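Local coordinates for protein rRNA N-glycosidase (PDB 3CTK) that belongs to the plant ribosome-inactivating proteins and here forms a single chain in which helices pack on a mixed beta sheet, at residues 19-24 and 48-53; 60-65 and 153-158. All blocks are in the same frame, centred on the assembly; numbering follows the deposited sequence. Where two conformers were deposited one is given.

Overall arrangement
Both contacts illustrate how one face of a sheet is covered by helices of different origin in the chain. In contact 1 a helix of a beta-alpha-beta unit lies on strand 47-53; in contact 2 the long helix 149-168, distant in sequence, lies against the next strand, 59-65. The strands are antiparallel neighbours, probably joined by backbone hydrogen bonds such as Val50 N to Val62 O at 2.8 Å. Contact 2 buries all three touching residues, contact 1 three of four, Glu24 being partly exposed; no hydrogen bond crosses either. Their chemistry differs: contact 1 mixes aliphatic branches with the methylene portion of a glutamate near the sheet's margin, whereas contact 2, further inward, depends on an aromatic ring.

Contact 1. Residues 19-24 and 48-53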
loop_
_atom_site.group_PDB
_atom_site.type_symbol
_atom_site.label_atom_id
_atom_site.label_comp_id
_atom_site.label_asym_id
_atom_site.label_seq_id
_atom_site.Cartn_x
_atom_site.Cartn_y
_atom_site.Cartn_z
ATOM N N GLN A 19 4.108 5.728 10.109
ATOM C CA GLN A 19 3.206 6.281 11.111
ATOM C C GLN A 19 2.586 7.576 10.600
ATOM O O GLN A 19 1.399 7.831 10.828
ATOM C CB GLN A 19 3.936 6.535 12.434
ATOM C CG GLN A 19 3.021 7.093 13.524
ATOM C CD GLN A 19 1.831 6.192 13.811
ATOM O OE1 GLN A 19 0.676 6.603 13.673
ATOM N NE2 GLN A 19 2.106 4.960 14.212
ATOM N N ASP A 20 3.371 8.390 9.898
ATOM C CA ASP A 20 2.836 9.640 9.365
ATOM C C ASP A 20 1.768 9.370 8.307
ATOM O O ASP A 20 0.799 10.127 8.189
ATOM C CB ASP A 20 3.953 10.515 8.778
ATOM C CG ASP A 20 4.882 11.077 9.849
ATOM O OD1 ASP A 20 4.453 11.199 11.018
ATOM O OD2 ASP A 20 6.041 11.409 9.520
ATOM N N LEU A 21 1.938 8.295 7.539
ATOM C CA LEU A 21 0.957 7.934 6.520
ATOM C C LEU A 21 -0.332 7.478 7.206
ATOM O O LEU A 21 -1.431 7.844 6.784
ATOM C CB LEU A 21 1.499 6.823 5.609
ATOM C CG LEU A 21 0.551 6.222 4.559
ATOM C CD1 LEU A 21 -0.081 7.311 3.701
ATOM C CD2 LEU A 21 1.335 5.242 3.691
ATOM N N ARG A 22 -0.207 6.690 8.270
ATOM C CA ARG A 22 -1.399 6.237 8.988
ATOM C C ARG A 22 -2.170 7.434 9.544
ATOM O O ARG A 22 -3.397 7.431 9.564
ATOM C CB ARG A 22 -1.026 5.303 10.145
ATOM C CG ARG A 22 -0.588 3.912 9.720
ATOM C CD ARG A 22 -0.178 3.059 10.923
ATOM N NE ARG A 22 0.324 1.758 10.489
ATOM C CZ ARG A 22 1.359 1.130 11.036
ATOM N NH1 ARG A 22 2.012 1.677 12.055
ATOM N NH2 ARG A 22 1.764 -0.032 10.539
ATOM N N ASN A 23 -1.444 8.450 10.004
ATOM C CA ASN A 23 -2.076 9.646 10.553
ATOM C C ASN A 23 -2.949 10.327 9.499
ATOM O O ASN A 23 -4.009 10.874 9.811
ATOM C CB ASN A 23 -1.008 10.628 11.054
ATOM C CG ASN A 23 -0.332 10.164 12.335
ATOM O OD1 ASN A 23 0.666 10.746 12.763
ATOM N ND2 ASN A 23 -0.875 9.124 12.958
ATOM N N GLU A 24 -2.500 10.294 8.249
ATOM C CA GLU A 24 -3.251 10.898 7.151
ATOM C C GLU A 24 -4.479 10.064 6.782
ATOM O O GLU A 24 -5.489 10.599 6.328
ATOM C CB GLU A 24 -2.359 11.042 5.914
ATOM C CG GLU A 24 -1.199 12.000 6.094
ATOM C CD GLU A 24 -1.652 13.437 6.246
ATOM O OE1 GLU A 24 -0.864 14.252 6.769
ATOM O OE2 GLU A 24 -2.791 13.756 5.836
ATOM N N VAL A 48 -3.793 11.070 -0.766
ATOM C CA VAL A 48 -2.602 11.464 -0.029
ATOM C C VAL A 48 -1.467 11.113 -0.980
ATOM O O VAL A 48 -1.509 10.080 -1.648
ATOM C CB VAL A 48 -2.435 10.692 1.308
ATOM C CG1 VAL A 48 -2.424 9.196 1.066
ATOM C CG2 VAL A 48 -1.142 11.129 1.996
ATOM N N LEU A 49 -0.469 11.984 -1.066
ATOM C CA LEU A 49 0.653 11.748 -1.961
ATOM C C LEU A 49 1.881 11.264 -1.195
ATOM O O LEU A 49 2.203 11.774 -0.121
ATOM C CB LEU A 49 0.974 13.034 -2.732
ATOM C CG LEU A 49 -0.231 13.642 -3.464
ATOM C CD1 LEU A 49 0.139 14.989 -4.072
ATOM C CD2 LEU A 49 -0.706 12.679 -4.541
ATOM N N VAL A 50 2.559 10.270 -1.757
ATOM C CA VAL A 50 3.752 9.699 -1.145
ATOM C C VAL A 50 4.944 9.923 -2.072
ATOM O O VAL A 50 5.045 9.302 -3.128
ATOM C CB VAL A 50 3.570 8.183 -0.900
ATOM C CG1 VAL A 50 4.859 7.574 -0.355
ATOM C CG2 VAL A 50 2.424 7.955 0.077
ATOM N N ASP A 51 5.837 10.823 -1.671
ATOM C CA ASP A 51 7.026 11.147 -2.457
ATOM C C ASP A 51 8.186 10.228 -2.097
ATOM O O ASP A 51 8.724 10.302 -0.990
ATOM C CB ASP A 51 7.444 12.600 -2.210
ATOM C CG ASP A 51 6.567 13.596 -2.942
ATOM O OD1 ASP A 51 5.476 13.208 -3.415
ATOM O OD2 ASP A 51 6.969 14.776 -3.037
ATOM N N ILE A 52 8.568 9.367 -3.034
ATOM C CA ILE A 52 9.670 8.435 -2.815
ATOM C C ILE A 52 10.852 8.870 -3.666
ATOM O O ILE A 52 10.742 8.958 -4.892
ATOM C CB ILE A 52 9.274 7.002 -3.207
ATOM C CG1 ILE A 52 8.022 6.587 -2.430
ATOM C CG2 ILE A 52 10.431 6.039 -2.922
ATOM C CD1 ILE A 52 7.412 5.285 -2.909
ATOM N N THR A 53 11.979 9.142 -3.014
ATOM C CA THR A 53 13.183 9.586 -3.710
ATOM C C THR A 53 14.307 8.560 -3.581
ATOM O O THR A 53 14.578 8.060 -2.493
ATOM C CB THR A 53 13.676 10.932 -3.147
ATOM O OG1 THR A 53 12.619 11.899 -3.219
ATOM C CG2 THR A 53 14.871 11.438 -3.948
#
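Leu21 and Val48 show how a helix can rest on a strand through a few methyl groups. The apolar part of the contact begins with Leu21 CD1, which lies 4.0 Å from Val48 CG1; the two side chains meet at roughly a right angle, one branch end against the other. With CG placed opposite the backbone N (chi1 174°), the leucine reaches closer to the strand than the initial direction of its side chain would suggest. The same CD1 has a looser neighbour in Val50 CG2, at 4.5 Å, so this single methyl spans two residues whose side chains lie on one face of the strand. Val48 has its CG1 in the cramped place between its own N and carbonyl carbon (chi1 56°), which directs that methyl to the leucine and sets CG2 opposite the backbone N, where it meets Glu24.

Glu24 lies one helical turn further on. Its contribution here is aliphatic: CB lies 4.1 Å from Val48 CG2 and CG 4.2 Å from the same methyl. The glutamate chain then bends at chi2. A partly exposed glutamate thus packs with its methylenes while OE2 accepts a hydrogen bond from Asn2 ND2.

The segments run nearly antiparallel, at 166°, with axes 10.0 Å apart, as expected for the helix of a beta-alpha-beta unit: strand 3-7, helix 14-25 and strand 47-53 follow in order, the two strands being parallel neighbours. Helix 149-168 adjoins this unit, since Leu21 also touches its Val163 and Ala167, and Ile52 touches Val159; strand 59-65 flanks strand 47-53 across from strand 3-7.

Contact 2. Residues 60-65 and 153-158; sequences VKVAID and AKFFLI
Phe155 brings the far end of its ring, atom CZ, against the valines of strand 59-65. Val62 CG2 sits 4.1 Å from CZ, at the edge of the ring and close to its plane; the valine and the ring lie alongside each other, pointing opposite ways. CG of Phe155 is swung opposite the backbone N (chi1 164°), which extends the ring outward from the helix so that its end carries the contact. Val60 approaches the same atom obliquely from the strand, with CG1 4.0 Å from CZ; this distance holds for one of two modelled conformers and is the less certain of the pair.

Other elements also touch Phe155: Tyr74 of strand 70-78 meets its ring edge-to-face, and Ser138, Ile139 and Ile142 of helix 132-142 touch it. Its neighbour Phe156 packs on Val71 and Tyr74.

No polar bond crosses the interface, where all three touching residues are buried. An aromatic side chain of a long helix, its ring end against two valines of a strand, fits the mixed alpha and beta fold of the ribosome-inactivating proteins, where a long helix covers one face of the mixed sheet.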
loop_
_atom_site.group_PDB
_atom_site.type_symbol
_atom_site.label_atom_id
_atom_site.label_comp_id
_atom_site.label_asym_id
_atom_site.label_seq_id
_atom_site.Cartn_x
_atom_site.Cartn_y
_atom_site.Cartn_z
ATOM N N VAL A 60 9.348 9.752 -7.447
ATOM C CA VAL A 60 8.076 9.337 -8.012
ATOM C C VAL A 60 7.035 9.695 -6.957
ATOM O O VAL A 60 7.193 9.346 -5.792
ATOM C CB VAL A 60 8.038 7.816 -8.271
ATOM C CG1 VAL A 60 6.653 7.398 -8.747
ATOM C CG2 VAL A 60 9.091 7.436 -9.305
ATOM N N LYS A 61 6.004 10.432 -7.358
ATOM C CA LYS A 61 4.941 10.830 -6.440
ATOM C C LYS A 61 3.792 9.846 -6.595
ATOM O O LYS A 61 3.076 9.876 -7.592
ATOM C CB LYS A 61 4.436 12.239 -6.765
ATOM C CG LYS A 61 5.443 13.362 -6.577
ATOM C CD LYS A 61 4.845 14.672 -7.093
ATOM C CE LYS A 61 5.304 15.880 -6.296
ATOM N NZ LYS A 61 6.740 16.209 -6.515
ATOM N N VAL A 62 3.614 8.978 -5.605
ATOM C CA VAL A 62 2.565 7.961 -5.646
ATOM C C VAL A 62 1.276 8.435 -4.976
ATOM O O VAL A 62 1.291 8.902 -3.838
ATOM C CB VAL A 62 3.059 6.672 -4.956
ATOM C CG1 VAL A 62 2.021 5.563 -5.099
ATOM C CG2 VAL A 62 4.392 6.247 -5.562
ATOM N N ALA A 63 0.161 8.300 -5.684
ATOM C CA ALA A 63 -1.135 8.722 -5.156
ATOM C C ALA A 63 -1.892 7.560 -4.527
ATOM O O ALA A 63 -2.032 6.499 -5.135
ATOM C CB ALA A 63 -1.972 9.341 -6.271
ATOM N N ILE A 64 -2.384 7.776 -3.310
ATOM C CA ILE A 64 -3.135 6.757 -2.581
ATOM C C ILE A 64 -4.529 7.261 -2.197
ATOM O O ILE A 64 -4.681 8.364 -1.676
ATOM C CB ILE A 64 -2.377 6.335 -1.298
ATOM C CG1 ILE A 64 -1.076 5.621 -1.681
ATOM C CG2 ILE A 64 -3.262 5.435 -0.424
ATOM C CD1 ILE A 64 -0.226 5.199 -0.495
ATOM N N ASP A 65 -5.537 6.438 -2.472
ATOM C CA ASP A 65 -6.937 6.738 -2.162
ATOM C C ASP A 65 -7.076 6.551 -0.648
ATOM O O ASP A 65 -6.894 5.445 -0.151
ATOM C CB ASP A 65 -7.832 5.736 -2.902
ATOM C CG ASP A 65 -9.312 6.062 -2.793
ATOM O OD1 ASP A 65 -9.735 6.598 -1.752
ATOM O OD2 ASP A 65 -10.055 5.760 -3.749
ATOM N N ALA A 153 4.487 -2.808 -13.680
ATOM C CA ALA A 153 3.716 -3.691 -12.811
ATOM C C ALA A 153 4.593 -4.139 -11.641
ATOM O O ALA A 153 4.117 -4.267 -10.512
ATOM C CB ALA A 153 3.208 -4.908 -13.594
ATOM N N LYS A 154 5.876 -4.375 -11.906
ATOM C CA LYS A 154 6.794 -4.798 -10.849
ATOM C C LYS A 154 6.929 -3.688 -9.811
ATOM O O LYS A 154 6.946 -3.947 -8.610
ATOM C CB LYS A 154 8.165 -5.139 -11.434
ATOM C CG LYS A 154 8.173 -6.420 -12.261
ATOM C CD LYS A 154 9.534 -6.701 -12.889
ATOM C CE LYS A 154 10.598 -6.988 -11.840
ATOM N NZ LYS A 154 10.864 -5.824 -10.942
ATOM N N PHE A 155 7.028 -2.448 -10.278
ATOM C CA PHE A 155 7.133 -1.310 -9.372
ATOM C C PHE A 155 5.898 -1.252 -8.469
ATOM O O PHE A 155 6.015 -1.110 -7.249
ATOM C CB PHE A 155 7.248 -0.006 -10.168
ATOM C CG PHE A 155 6.971 1.224 -9.352
ATOM C CD1 PHE A 155 7.842 1.617 -8.339
ATOM C CD2 PHE A 155 5.816 1.971 -9.571
ATOM C CE1 PHE A 155 7.565 2.732 -7.555
ATOM C CE2 PHE A 155 5.531 3.093 -8.789
ATOM C CZ PHE A 155 6.405 3.473 -7.780
ATOM N N PHE A 156 4.713 -1.364 -9.064
ATOM C CA PHE A 156 3.484 -1.316 -8.275
ATOM C C PHE A 156 3.446 -2.421 -7.225
ATOM O O PHE A 156 3.092 -2.176 -6.076
ATOM C CB PHE A 156 2.246 -1.406 -9.178
ATOM C CG PHE A 156 1.842 -0.089 -9.790
ATOM C CD1 PHE A 156 1.817 0.078 -11.172
ATOM C CD2 PHE A 156 1.485 0.986 -8.980
ATOM C CE1 PHE A 156 1.441 1.294 -11.738
ATOM C CE2 PHE A 156 1.107 2.207 -9.536
ATOM C CZ PHE A 156 1.085 2.362 -10.918
ATOM N N LEU A 157 3.815 -3.637 -7.612
ATOM C CA LEU A 157 3.804 -4.750 -6.665
ATOM C C LEU A 157 4.691 -4.465 -5.462
ATOM O O LEU A 157 4.313 -4.745 -4.322
ATOM C CB LEU A 157 4.259 -6.044 -7.354
ATOM C CG LEU A 157 3.243 -6.640 -8.333
ATOM C CD1 LEU A 157 3.863 -7.785 -9.121
ATOM C CD2 LEU A 157 2.029 -7.119 -7.552
ATOM N N ILE A 158 5.868 -3.903 -5.712
ATOM C CA ILE A 158 6.792 -3.603 -4.626
ATOM C C ILE A 158 6.312 -2.445 -3.754
ATOM O O ILE A 158 6.244 -2.571 -2.530
ATOM C CB ILE A 158 8.207 -3.294 -5.175
ATOM C CG1 ILE A 158 8.743 -4.527 -5.916
ATOM C CG2 ILE A 158 9.144 -2.898 -4.031
ATOM C CD1 ILE A 158 10.058 -4.301 -6.645
#